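Local coordinates for protein fimbrin (Schizosaccharomyces pombe, PDB 1RT8) that binds and crosslinks actin filaments, associating with the actin structures that set up and maintain cell polarity and taking part in cytokinesis, mating and spore formation, at residues Ser428-Arg431 with Ser432-Asp435; Pro436-Thr440 with Gly441-Leu445; Asp463-Thr466 with Glu467-Ile471. All blocks are in the same frame, centred on the assembly; numbering follows the deposited sequence.

Contact 1 (Ser428-Arg431 with Ser432-Asp435); sequences SQIR and SFRD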
loop_
_atom_site.group_PDB
_atom_site.type_symbol
_atom_site.label_atom_id
_atom_site.label_comp_id
_atom_site.label_asym_id
_atom_site.label_seq_id
_atom_site.Cartn_x
_atom_site.Cartn_y
_atom_site.Cartn_z
ATOM N N SER A 428 -27.723 15.925 -1.567
ATOM C CA SER A 428 -27.947 17.150 -2.323
ATOM C C SER A 428 -26.980 17.296 -3.490
ATOM O O SER A 428 -25.916 16.683 -3.514
ATOM C CB SER A 428 -27.804 18.373 -1.409
ATOM O OG SER A 428 -28.951 18.559 -0.596
ATOM N N GLN A 429 -27.373 18.112 -4.462
ATOM C CA GLN A 429 -26.544 18.396 -5.621
ATOM C C GLN A 429 -25.430 19.281 -5.090
ATOM O O GLN A 429 -25.608 19.959 -4.074
ATOM C CB GLN A 429 -27.360 19.160 -6.660
ATOM C CG GLN A 429 -28.450 18.330 -7.302
ATOM C CD GLN A 429 -27.924 17.514 -8.460
ATOM O OE1 GLN A 429 -27.553 18.064 -9.498
ATOM N NE2 GLN A 429 -27.882 16.199 -8.291
ATOM N N ILE A 430 -24.285 19.285 -5.759
ATOM C CA ILE A 430 -23.180 20.105 -5.294
ATOM C C ILE A 430 -22.899 21.298 -6.195
ATOM O O ILE A 430 -23.224 21.298 -7.384
ATOM C CB ILE A 430 -21.880 19.280 -5.140
ATOM C CG1 ILE A 430 -21.426 18.741 -6.499
ATOM C CG2 ILE A 430 -22.108 18.132 -4.164
ATOM C CD1 ILE A 430 -20.045 18.102 -6.450
ATOM N N ARG A 431 -22.299 22.321 -5.602
ATOM C CA ARG A 431 -21.956 23.534 -6.321
ATOM C C ARG A 431 -20.637 23.321 -7.049
ATOM O O ARG A 431 -20.473 23.729 -8.203
ATOM C CB ARG A 431 -21.833 24.695 -5.336
ATOM C CG ARG A 431 -21.506 26.020 -5.980
ATOM C CD ARG A 431 -21.584 27.153 -4.964
ATOM N NE ARG A 431 -21.405 28.455 -5.601
ATOM C CZ ARG A 431 -22.177 28.922 -6.577
ATOM N NH1 ARG A 431 -23.190 28.197 -7.035
ATOM N NH2 ARG A 431 -21.936 30.117 -7.100
ATOM N N SER A 432 -19.707 22.661 -6.361
ATOM C CA SER A 432 -18.385 22.373 -6.904
ATOM C C SER A 432 -17.718 21.346 -6.002
ATOM O O SER A 432 -18.248 21.010 -4.951
ATOM C CB SER A 432 -17.542 23.643 -6.907
ATOM O OG SER A 432 -17.189 23.985 -5.580
ATOM N N PHE A 433 -16.538 20.874 -6.392
ATOM C CA PHE A 433 -15.834 19.888 -5.590
ATOM C C PHE A 433 -15.275 20.489 -4.300
ATOM O O PHE A 433 -14.519 19.839 -3.581
ATOM C CB PHE A 433 -14.719 19.244 -6.419
ATOM C CG PHE A 433 -15.225 18.371 -7.537
ATOM C CD1 PHE A 433 -14.543 18.307 -8.747
ATOM C CD2 PHE A 433 -16.384 17.611 -7.380
ATOM C CE1 PHE A 433 -15.010 17.499 -9.790
ATOM C CE2 PHE A 433 -16.853 16.804 -8.418
ATOM C CZ PHE A 433 -16.161 16.752 -9.625
ATOM N N ARG A 434 -15.659 21.730 -4.012
ATOM C CA ARG A 434 -15.224 22.410 -2.793
ATOM C C ARG A 434 -16.426 22.621 -1.880
ATOM O O ARG A 434 -16.303 23.182 -0.794
ATOM C CB ARG A 434 -14.612 23.779 -3.121
ATOM C CG ARG A 434 -13.317 23.713 -3.904
ATOM C CD ARG A 434 -12.844 25.098 -4.341
ATOM N NE ARG A 434 -12.988 25.286 -5.784
ATOM C CZ ARG A 434 -14.145 25.504 -6.401
ATOM N NH1 ARG A 434 -15.267 25.573 -5.704
ATOM N NH2 ARG A 434 -14.182 25.627 -7.721
ATOM N N ASP A 435 -17.589 22.168 -2.333
ATOM C CA ASP A 435 -18.834 22.334 -1.583
ATOM C C ASP A 435 -18.839 21.569 -0.256
ATOM O O ASP A 435 -18.698 20.350 -0.235
ATOM C CB ASP A 435 -20.017 21.879 -2.446
ATOM C CG ASP A 435 -21.360 22.241 -1.842
ATOM O OD1 ASP A 435 -21.521 22.111 -0.610
ATOM O OD2 ASP A 435 -22.264 22.637 -2.610
HETATM O O HOH W 1 -24.643 21.094 -1.895
#
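Ile430 comes obliquely to the Phe433 ring: Ile430 CD1 stops 3.8 Å from Phe433 CD2, with CE2 next nearest. Elsewhere the ring meets Met413 and Val414 of helix 410-421 and Val503, Leu504 and Ile507 of helix 500-511, so this phenyl group packs the loop against both helices. Ile430 gets there with CG1 held between its own backbone N and carbonyl carbon (chi1 64°), which sends CD1 along toward the ring.

The other flat group, the Asp435 carboxylate, reaches back to the residue just ahead of the turn. Its OD2 takes the Arg431 N-H at 3.0 Å, fairly straight at 157°, on the anti lone pair. The same oxygen accepts from a water that also donates to Gln429 O at 2.6 Å, while OD1 receives the backbone N-H of Ser437. Cut back to an alanine, this position is likely to leave the N-H groups of Arg431 and Ser437 without their carboxylate acceptor and the water with one mate fewer, letting the loop swing away from the turn. Asp435 N in turn donates to Ser432 O at 2.9 Å, closing a type I beta turn over Ser432-Asp435, set in the loop between helices 410-421 and 442-451 of the fourth calponin-homology domain.

Contact 2 (Pro436-Thr440 with Gly441-Leu445); sequences PSIST and GVFVL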
loop_
_atom_site.group_PDB
_atom_site.type_symbol
_atom_site.label_atom_id
_atom_site.label_comp_id
_atom_site.label_asym_id
_atom_site.label_seq_id
_atom_site.Cartn_x
_atom_site.Cartn_y
_atom_site.Cartn_z
ATOM N N PRO A 436 -19.019 22.285 0.866
ATOM C CA PRO A 436 -19.051 21.720 2.222
ATOM C C PRO A 436 -19.996 20.530 2.401
ATOM O O PRO A 436 -19.703 19.619 3.172
ATOM C CB PRO A 436 -19.468 22.910 3.084
ATOM C CG PRO A 436 -18.870 24.080 2.337
ATOM C CD PRO A 436 -19.224 23.747 0.907
ATOM N N SER A 437 -21.130 20.546 1.704
ATOM C CA SER A 437 -22.094 19.452 1.808
ATOM C C SER A 437 -21.459 18.082 1.522
ATOM O O SER A 437 -21.870 17.070 2.090
ATOM C CB SER A 437 -23.267 19.684 0.850
ATOM O OG SER A 437 -22.856 19.593 -0.509
ATOM N N ILE A 438 -20.454 18.052 0.650
ATOM C CA ILE A 438 -19.778 16.798 0.302
ATOM C C ILE A 438 -19.260 16.032 1.523
ATOM O O ILE A 438 -19.064 14.818 1.459
ATOM C CB ILE A 438 -18.592 17.071 -0.674
ATOM C CG1 ILE A 438 -19.145 17.468 -2.045
ATOM C CG2 ILE A 438 -17.683 15.841 -0.783
ATOM C CD1 ILE A 438 -18.090 17.977 -3.023
ATOM N N SER A 439 -19.067 16.741 2.638
ATOM C CA SER A 439 -18.547 16.143 3.873
ATOM C C SER A 439 -19.347 14.973 4.452
ATOM O O SER A 439 -18.780 14.085 5.091
ATOM C CB SER A 439 -18.397 17.223 4.955
ATOM O OG SER A 439 -19.656 17.743 5.349
ATOM N N THR A 440 -20.654 14.966 4.228
ATOM C CA THR A 440 -21.515 13.911 4.760
ATOM C C THR A 440 -21.259 12.566 4.082
ATOM O O THR A 440 -21.623 11.511 4.606
ATOM C CB THR A 440 -23.001 14.284 4.590
ATOM O OG1 THR A 440 -23.341 14.271 3.199
ATOM C CG2 THR A 440 -23.261 15.682 5.134
ATOM N N GLY A 441 -20.634 12.617 2.907
ATOM C CA GLY A 441 -20.337 11.403 2.172
ATOM C C GLY A 441 -21.531 10.829 1.438
ATOM O O GLY A 441 -21.418 9.788 0.797
ATOM N N VAL A 442 -22.672 11.506 1.523
ATOM C CA VAL A 442 -23.893 11.045 0.867
ATOM C C VAL A 442 -23.838 11.286 -0.641
ATOM O O VAL A 442 -24.211 10.417 -1.430
ATOM C CB VAL A 442 -25.128 11.758 1.444
ATOM C CG1 VAL A 442 -26.391 11.273 0.744
ATOM C CG2 VAL A 442 -25.218 11.495 2.932
ATOM N N PHE A 443 -23.380 12.471 -1.035
ATOM C CA PHE A 443 -23.264 12.807 -2.447
ATOM C C PHE A 443 -22.493 11.742 -3.235
ATOM O O PHE A 443 -22.949 11.309 -4.294
ATOM C CB PHE A 443 -22.564 14.155 -2.625
ATOM C CG PHE A 443 -22.401 14.555 -4.056
ATOM C CD1 PHE A 443 -23.509 14.902 -4.822
ATOM C CD2 PHE A 443 -21.144 14.545 -4.655
ATOM C CE1 PHE A 443 -23.366 15.235 -6.171
ATOM C CE2 PHE A 443 -20.994 14.873 -5.993
ATOM C CZ PHE A 443 -22.106 15.220 -6.757
ATOM N N VAL A 444 -21.331 11.317 -2.731
ATOM C CA VAL A 444 -20.552 10.310 -3.449
ATOM C C VAL A 444 -21.295 8.981 -3.570
ATOM O O VAL A 444 -21.175 8.289 -4.580
ATOM C CB VAL A 444 -19.139 10.091 -2.830
ATOM C CG1 VAL A 444 -18.318 11.379 -2.980
ATOM C CG2 VAL A 444 -19.237 9.666 -1.355
ATOM N N LEU A 445 -22.076 8.626 -2.554
ATOM C CA LEU A 445 -22.856 7.397 -2.617
ATOM C C LEU A 445 -23.976 7.569 -3.672
ATOM O O LEU A 445 -24.313 6.620 -4.384
ATOM C CB LEU A 445 -23.428 7.059 -1.234
ATOM C CG LEU A 445 -22.377 6.596 -0.217
ATOM C CD1 LEU A 445 -22.967 6.551 1.176
ATOM C CD2 LEU A 445 -21.853 5.219 -0.615
HETATM O O HOH W 2 -22.492 14.446 0.716
HETATM O O HOH W 3 -20.115 13.169 -0.307
#
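Thr440 and Val442 pack together across the joint where a 3-10 turn, residues 436-440, runs through Gly441 into the first turn of helix 442-451, in the fourth calponin-homology domain. The tight part is here: Thr440 OG1 lies 3.4 Å from Val442 CG2, and the methyl CG2 of the valine also comes up against Thr440 CB. With chi1 at 68°, the threonine hydroxyl sits between its backbone N and carbonyl carbon, facing the start of the helix. Gly441 makes the bend with a positive phi of 78°; a side chain on it would run into Thr440 O. Its N-H closes the last 3-10 turn on Ile438 O at 3.1 Å, approaching from above the carbonyl plane.

The loose part is the apolar one. Ile438 CG1 comes no nearer than 4.4 Å to Phe443 CD2, and the two side chains are better packed against others: Ile430 touches both, helix 410-421 lines Phe443 through Ala417, Asn418 and Ala421, and Ile495 lies on Ile438. Two waters link the 3-10 segment to the helix. One water donates to Ile438 O and accepts from Val444 N, the latter at a long 3.3 Å. The solvent side is at Pro436, which is exposed and whose carbonyl oxygen receives both the N-H and the hydroxyl of Ser439, the hydroxyl arriving almost in line with the C=O bond.

The second water ties the first helical turn back to the 3-10 segment: it donates to Ser437 O, shares a hydrogen bond with Thr440 OG1 at 2.6 Å, and accepts from Phe443 N at 2.8 Å.

Contact 3 (Asp463-Thr466 with Glu467-Ile471); sequences DGST and EELAI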
loop_
_atom_site.group_PDB
_atom_site.type_symbol
_atom_site.label_atom_id
_atom_site.label_comp_id
_atom_site.label_asym_id
_atom_site.label_seq_id
_atom_site.Cartn_x
_atom_site.Cartn_y
_atom_site.Cartn_z
ATOM N N ASP A 463 -26.742 9.433 7.407
ATOM C CA ASP A 463 -26.985 10.799 6.980
ATOM C C ASP A 463 -25.692 11.577 7.174
ATOM O O ASP A 463 -25.637 12.774 6.925
ATOM C CB ASP A 463 -28.119 11.418 7.803
ATOM C CG ASP A 463 -27.726 11.669 9.247
ATOM O OD1 ASP A 463 -26.984 10.846 9.824
ATOM O OD2 ASP A 463 -28.173 12.689 9.809
ATOM N N GLY A 464 -24.652 10.876 7.621
ATOM C CA GLY A 464 -23.358 11.502 7.838
ATOM C C GLY A 464 -23.401 12.752 8.693
ATOM O O GLY A 464 -22.555 13.641 8.541
ATOM N N SER A 465 -24.377 12.817 9.599
ATOM C CA SER A 465 -24.542 13.971 10.488
ATOM C C SER A 465 -23.386 14.135 11.467
ATOM O O SER A 465 -23.206 15.203 12.053
ATOM C CB SER A 465 -25.848 13.851 11.275
ATOM O OG SER A 465 -25.839 12.677 12.061
ATOM N N THR A 466 -22.620 13.073 11.663
ATOM C CA THR A 466 -21.469 13.122 12.557
ATOM C C THR A 466 -20.259 12.753 11.717
ATOM O O THR A 466 -20.409 12.218 10.613
ATOM C CB THR A 466 -21.586 12.104 13.703
ATOM O OG1 THR A 466 -21.445 10.777 13.178
ATOM C CG2 THR A 466 -22.944 12.236 14.398
ATOM N N GLU A 467 -19.066 13.033 12.228
ATOM C CA GLU A 467 -17.852 12.705 11.492
ATOM C C GLU A 467 -17.739 11.193 11.298
ATOM O O GLU A 467 -17.371 10.721 10.221
ATOM C CB GLU A 467 -16.626 13.231 12.235
ATOM C CG GLU A 467 -15.313 12.899 11.568
ATOM C CD GLU A 467 -14.138 13.564 12.251
ATOM O OE1 GLU A 467 -13.920 13.292 13.451
ATOM O OE2 GLU A 467 -13.434 14.363 11.589
ATOM N N GLU A 468 -18.068 10.434 12.338
ATOM C CA GLU A 468 -17.988 8.981 12.258
ATOM C C GLU A 468 -18.930 8.422 11.210
ATOM O O GLU A 468 -18.566 7.522 10.457
ATOM C CB GLU A 468 -18.298 8.337 13.614
ATOM C CG GLU A 468 -18.222 6.813 13.592
ATOM C CD GLU A 468 -16.912 6.300 12.994
ATOM O OE1 GLU A 468 -15.832 6.661 13.516
ATOM O OE2 GLU A 468 -16.959 5.537 12.001
ATOM N N LEU A 469 -20.147 8.949 11.159
ATOM C CA LEU A 469 -21.113 8.470 10.184
ATOM C C LEU A 469 -20.681 8.859 8.764
ATOM O O LEU A 469 -20.872 8.098 7.819
ATOM C CB LEU A 469 -22.499 9.038 10.497
ATOM C CG LEU A 469 -23.155 8.521 11.787
ATOM C CD1 LEU A 469 -24.461 9.266 12.033
ATOM C CD2 LEU A 469 -23.399 7.019 11.674
ATOM N N ALA A 470 -20.097 10.043 8.621
ATOM C CA ALA A 470 -19.639 10.493 7.312
ATOM C C ALA A 470 -18.538 9.563 6.803
ATOM O O ALA A 470 -18.585 9.112 5.661
ATOM C CB ALA A 470 -19.130 11.920 7.391
ATOM N N ILE A 471 -17.561 9.265 7.659
ATOM C CA ILE A 471 -16.458 8.382 7.279
ATOM C C ILE A 471 -16.960 7.006 6.842
ATOM O O ILE A 471 -16.397 6.402 5.928
ATOM C CB ILE A 471 -15.431 8.216 8.432
ATOM C CG1 ILE A 471 -14.499 9.430 8.489
ATOM C CG2 ILE A 471 -14.565 6.982 8.199
ATOM C CD1 ILE A 471 -15.200 10.743 8.666
#
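Thr466 can be followed outward from CB, the branch point, where the side chain forks beside the start of the helix and over Leu469. The hydroxyl branch, OG1, accepts the N-H of Leu469 at 3.0 Å. The bond is fairly straight, at 161°. OG1 is put over the open end of the helix because chi1 (70°) sets it between the threonine's own N and carbonyl carbon. It is also pressed on by Leu469 CG at 3.2 Å, a snug fit. The methyl branch, CG2, has Leu469 CD1 beside it, more loosely, at 4.1 Å.

Leu469 crosses the threonine at a slant, and its CD1 reaches on to Ser465 OG and Asp463 OD1. That carboxylate oxygen receives the Ser465 hydroxyl from its syn side, somewhat out of plane, and only a weak bond from Ser465 N, which ties Asp463 to Ser465. Gly464 CA touches Leu469 CB at 3.7 Å and comes equally near Ala470 N; a CB on the glycine would crowd Ala470 CA, and its positive phi suits glycine as well.

Thr466 grips the backbone a second time through its carbonyl, whose oxygen takes the Ala470 N-H at 3.0 Å, the first regular helical bond. The hydroxyl bond to Leu469 N makes Thr466 the N-cap, here starting helix 467-483 of the fourth calponin-homology domain.

Along the chain the three contacts come in series, all within the fourth calponin-homology domain and so in the second actin-binding region. Contact 1 lies in the loop leaving helix 410-421, contact 2 carries that loop into helix 442-451, and contact 3 opens the next helix, 467-483. The centres of contacts 1 and 2 are about 9 Å apart, and so are those of 2 and 3; those of contacts 1 and 3 are about 17 Å apart, with nearest atoms about 9 Å apart. Contact 2 thus bridges the others: Ile430 and Ser428 pack on Phe443, while Ser439 and Thr440 lean on Ala470. Together they line the connections between three successive helices within this domain.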